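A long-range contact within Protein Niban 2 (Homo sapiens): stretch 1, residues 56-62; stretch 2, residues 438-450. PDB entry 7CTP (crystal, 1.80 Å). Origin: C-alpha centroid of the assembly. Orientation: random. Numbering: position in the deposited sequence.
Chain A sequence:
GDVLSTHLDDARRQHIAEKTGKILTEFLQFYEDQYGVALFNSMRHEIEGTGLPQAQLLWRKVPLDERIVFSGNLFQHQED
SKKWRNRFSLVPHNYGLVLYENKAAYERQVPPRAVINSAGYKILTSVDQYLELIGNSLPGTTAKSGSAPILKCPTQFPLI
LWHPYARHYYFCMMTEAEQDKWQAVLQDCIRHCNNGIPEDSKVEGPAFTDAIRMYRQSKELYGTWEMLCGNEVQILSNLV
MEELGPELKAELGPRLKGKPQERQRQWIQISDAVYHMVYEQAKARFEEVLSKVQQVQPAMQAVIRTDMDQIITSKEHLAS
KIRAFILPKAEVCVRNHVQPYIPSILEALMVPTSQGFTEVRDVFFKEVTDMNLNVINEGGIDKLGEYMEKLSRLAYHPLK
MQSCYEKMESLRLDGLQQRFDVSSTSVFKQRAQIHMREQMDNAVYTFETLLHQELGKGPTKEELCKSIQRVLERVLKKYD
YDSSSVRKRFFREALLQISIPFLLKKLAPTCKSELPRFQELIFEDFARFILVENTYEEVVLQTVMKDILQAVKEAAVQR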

# COMPACT_ATOMS: atom_id res chain seq x y z
N GLN A 56 20.70 -10.00 4.72
CA GLN A 56 21.32 -11.03 5.54
C GLN A 56 20.36 -12.18 5.82
O GLN A 56 20.76 -13.35 5.81
N LEU A 57 19.09 -11.86 6.06
CA LEU A 57 18.09 -12.90 6.21
C LEU A 57 17.77 -13.50 4.85
O LEU A 57 17.93 -12.87 3.80
N LEU A 58 17.33 -14.75 4.87
CA LEU A 58 16.83 -15.39 3.67
C LEU A 58 15.37 -14.99 3.46
O LEU A 58 14.67 -14.64 4.40
N TRP A 59 14.93 -15.05 2.20
CA TRP A 59 13.56 -14.74 1.83
C TRP A 59 12.89 -16.01 1.30
O TRP A 59 13.48 -16.73 0.49
N ARG A 60 11.68 -16.28 1.78
CA ARG A 60 10.91 -17.44 1.35
C ARG A 60 10.67 -17.37 -0.15
O ARG A 60 10.32 -16.32 -0.69
N LYS A 61 10.89 -18.49 -0.84
CA LYS A 61 10.82 -18.51 -2.30
C LYS A 61 9.51 -19.06 -2.84
O LYS A 61 9.09 -18.69 -3.94
N VAL A 62 8.85 -19.94 -2.09
CA VAL A 62 7.54 -20.48 -2.45
C VAL A 62 6.58 -20.04 -1.35
O VAL A 62 6.99 -20.00 -0.18
N GLU A 438 7.05 -8.63 6.50
CA GLU A 438 8.12 -9.19 5.68
C GLU A 438 9.30 -9.62 6.55
O GLU A 438 9.82 -10.73 6.39
N GLN A 439 9.72 -8.76 7.48
CA GLN A 439 10.91 -9.09 8.27
C GLN A 439 10.64 -10.24 9.23
O GLN A 439 11.54 -11.05 9.50
N MET A 440 9.41 -10.35 9.73
CA MET A 440 9.07 -11.52 10.55
C MET A 440 9.08 -12.79 9.71
O MET A 440 9.62 -13.82 10.14
N ASP A 441 8.50 -12.74 8.50
CA ASP A 441 8.52 -13.92 7.64
C ASP A 441 9.94 -14.32 7.29
O ASP A 441 10.28 -15.51 7.27
N ASN A 442 10.79 -13.33 7.01
CA ASN A 442 12.18 -13.65 6.70
C ASN A 442 12.87 -14.29 7.90
O ASN A 442 13.69 -15.20 7.74
N ALA A 443 12.56 -13.82 9.11
CA ALA A 443 13.21 -14.37 10.30
C ALA A 443 12.83 -15.83 10.51
O ALA A 443 13.69 -16.67 10.78
N VAL A 444 11.54 -16.16 10.38
CA VAL A 444 11.13 -17.54 10.62
C VAL A 444 11.57 -18.44 9.46
O VAL A 444 11.95 -19.59 9.68
N TYR A 445 11.55 -17.92 8.23
CA TYR A 445 12.05 -18.72 7.11
C TYR A 445 13.53 -19.02 7.28
O TYR A 445 13.98 -20.16 7.09
N THR A 446 14.31 -17.99 7.62
CA THR A 446 15.74 -18.18 7.87
C THR A 446 15.97 -19.17 9.01
O THR A 446 16.81 -20.07 8.90
N PHE A 447 15.23 -19.01 10.11
CA PHE A 447 15.38 -19.91 11.24
C PHE A 447 15.12 -21.36 10.83
O PHE A 447 15.89 -22.26 11.19
N GLU A 448 14.04 -21.59 10.09
CA GLU A 448 13.72 -22.95 9.65
C GLU A 448 14.82 -23.51 8.77
O GLU A 448 15.30 -24.64 8.98
N THR A 449 15.26 -22.73 7.78
CA THR A 449 16.27 -23.20 6.84
C THR A 449 17.59 -23.50 7.55
O THR A 449 18.21 -24.55 7.32
N LEU A 450 18.02 -22.60 8.43
CA LEU A 450 19.30 -22.79 9.11
C LEU A 450 19.22 -23.91 10.15
O LEU A 450 20.20 -24.63 10.35

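An irregular, extended segment lies along one side of a helix and is held there by a mixed contact of a buried leucine, an aromatic ring against the backbone, an arginine–aspartate salt bridge and bridging waters; the two stretches bury 660 Å² between them, both sides summed. The backbones approach closely, with CA atoms 5.2 Å apart for Leu-58 and Thr-446 and also for Trp-59 and Asn-442. On the helix, Asn-442, Tyr-445, Thr-446 and Thr-449 direct their CA-to-CB bonds toward the segment, as expected for positions that follow an i, i+3, i+4, i+7 pattern along one side of the helix.

Leu-57 (m, t) also points toward its partner and is buried: its CD1 lies 3.9 Å from CB of Asn-442, and its CD2 is 3.6 Å from OG1 of Thr-446. That hydroxyl, on an m rotamer, has two roles. It donates to the helix backbone, OG1 of Thr-446 to O of Asn-442 at 2.7 Å, and accepts from N of Leu-58 at 2.8 Å with an N-H...acceptor angle of 141°. The segment's backbone is thus tied to the helix through a side chain.

Tyr-445 (chi1 t, 177°) lays its ring beneath the segment. CA of Arg-60 sits 3.6 Å from the Tyr-445 ring centroid, just 3° off the normal, a CH-pi contact over the face. Leu-58 (m, t) meets the same ring at its edge, CB to CE2 of Tyr-445 at 3.7 Å, while its CD1 reaches CG2 of Thr-449 at 4.0 Å.

Arg-60 starts sideways and runs t, t, m to bring its guanidinium to Asp-441 (chi1 t). NE of Arg-60 donates to OD2 of Asp-441 at 3.1 Å and to OD1 at 3.2 Å, and NH2 of Arg-60 reaches OD1 of Asp-441 at 3.0 Å; the carboxylate oxygen OD1 lies near the guanidinium plane, which favors this pairing. CD1 of Tyr-445 lies over one guanidinium face, 3.9 Å from NH1 of Arg-60.

Water extends the polar network. Water 1 accepts from N of Arg-60 (2.8 Å) and donates to OD2 of Asp-441 (2.9 Å) and OD1 of Asn-442 (2.5 Å). Waters 2 and 3 accept from NH2 (3.2 Å) and NH1 (3.1 Å) of Arg-60, respectively, and both donate to OE1 of Glu-448, at 2.6 and 2.7 Å.

Trp-59 (chi1 m) points away overall, yet its CD1 lies 3.1 Å from ND2 of Asn-442. The neighboring NE1 of Trp-59 is 3.2 Å from that ND2, but both are donors, so no hydrogen bond forms.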

# COMPACT_ATOMS: atom_id res chain seq x y z
CB GLN A 56 21.82 -10.43 6.85
CG GLN A 56 22.77 -9.27 6.65
CD GLN A 56 24.21 -9.66 6.87
OE1 GLN A 56 24.60 -10.79 6.60
NE2 GLN A 56 25.01 -8.71 7.36
CB LEU A 57 16.81 -12.35 6.85
CG LEU A 57 16.89 -11.94 8.33
CD1 LEU A 57 15.61 -11.21 8.77
CD2 LEU A 57 17.11 -13.16 9.19
CB LEU A 58 16.95 -16.91 3.77
CG LEU A 58 18.35 -17.42 4.07
CD1 LEU A 58 18.34 -18.93 4.12
CD2 LEU A 58 19.34 -16.91 3.04
CB TRP A 59 13.50 -13.63 0.78
CG TRP A 59 14.17 -12.32 1.18
CD1 TRP A 59 14.68 -11.99 2.40
CD2 TRP A 59 14.40 -11.18 0.33
NE1 TRP A 59 15.20 -10.72 2.37
CE2 TRP A 59 15.04 -10.20 1.11
CE3 TRP A 59 14.12 -10.89 -1.01
CZ2 TRP A 59 15.42 -8.95 0.60
CZ3 TRP A 59 14.49 -9.65 -1.52
CH2 TRP A 59 15.13 -8.70 -0.71
CB ARG A 60 9.60 -17.45 2.13
CG ARG A 60 8.70 -18.62 1.91
CD ARG A 60 7.36 -18.36 2.60
NE ARG A 60 7.54 -18.11 4.03
CZ ARG A 60 7.84 -19.05 4.93
NH1 ARG A 60 7.98 -20.32 4.54
NH2 ARG A 60 8.00 -18.73 6.21
CB LYS A 61 12.00 -19.32 -2.86
CG LYS A 61 13.37 -18.75 -2.45
CD LYS A 61 14.51 -19.34 -3.26
CE LYS A 61 15.64 -18.33 -3.47
NZ LYS A 61 15.47 -17.11 -2.63
CB VAL A 62 7.58 -22.01 -2.58
CG1 VAL A 62 8.26 -22.62 -1.36
CG2 VAL A 62 6.18 -22.59 -2.73
CB GLU A 438 8.57 -8.16 4.64
CG GLU A 438 7.52 -7.88 3.58
CD GLU A 438 7.81 -6.65 2.75
OE1 GLU A 438 7.20 -6.52 1.66
OE2 GLU A 438 8.63 -5.80 3.17
CB GLN A 439 11.40 -7.86 9.01
CG GLN A 439 12.00 -6.80 8.08
CD GLN A 439 12.92 -7.40 7.02
OE1 GLN A 439 13.92 -8.03 7.35
NE2 GLN A 439 12.57 -7.21 5.76
CB MET A 440 7.70 -11.33 11.21
CG MET A 440 7.24 -12.53 12.01
SD MET A 440 8.25 -12.80 13.48
CE MET A 440 7.25 -11.93 14.69
CB ASP A 441 7.70 -13.68 6.38
CG ASP A 441 7.38 -14.97 5.63
OD1 ASP A 441 6.89 -15.93 6.26
OD2 ASP A 441 7.61 -15.01 4.39
CB ASN A 442 12.93 -12.40 6.25
CG ASN A 442 12.41 -11.84 4.93
OD1 ASN A 442 11.59 -12.47 4.25
ND2 ASN A 442 12.87 -10.65 4.57
CB ALA A 443 12.86 -13.53 11.53
CB VAL A 444 9.62 -17.64 10.88
CG1 VAL A 444 9.26 -16.84 12.14
CG2 VAL A 444 8.83 -17.17 9.68
CB TYR A 445 11.81 -18.01 5.78
CG TYR A 445 12.38 -18.76 4.59
CD1 TYR A 445 11.80 -19.94 4.15
CD2 TYR A 445 13.52 -18.30 3.94
CE1 TYR A 445 12.32 -20.64 3.07
CE2 TYR A 445 14.05 -19.00 2.86
CZ TYR A 445 13.44 -20.16 2.44
OH TYR A 445 13.96 -20.86 1.36
CB THR A 446 16.40 -16.84 8.18
OG1 THR A 446 16.20 -15.94 7.08
CG2 THR A 446 17.89 -17.03 8.41
CB PHE A 447 14.44 -19.53 12.39
CG PHE A 447 14.63 -20.38 13.62
CD1 PHE A 447 15.70 -20.16 14.47
CD2 PHE A 447 13.75 -21.42 13.91
CE1 PHE A 447 15.89 -20.95 15.60
CE2 PHE A 447 13.93 -22.21 15.03
CZ PHE A 447 15.00 -21.98 15.88
CB GLU A 448 12.39 -22.97 8.90
CG GLU A 448 12.04 -24.36 8.36
CD GLU A 448 10.65 -24.45 7.76
OE1 GLU A 448 10.05 -23.39 7.46
OE2 GLU A 448 10.17 -25.58 7.58
CB THR A 449 16.47 -22.18 5.73
OG1 THR A 449 15.20 -21.84 5.17
CG2 THR A 449 17.36 -22.75 4.64
CB LEU A 450 19.75 -21.48 9.75
CG LEU A 450 20.11 -20.35 8.80
CD1 LEU A 450 20.93 -19.29 9.50
CD2 LEU A 450 20.84 -20.89 7.57
O HOH W 1 10.37 -14.51 3.58
O HOH W 2 9.45 -20.95 8.07
O HOH W 3 8.14 -23.18 5.62
O HOH W 4 11.24 -21.34 -0.13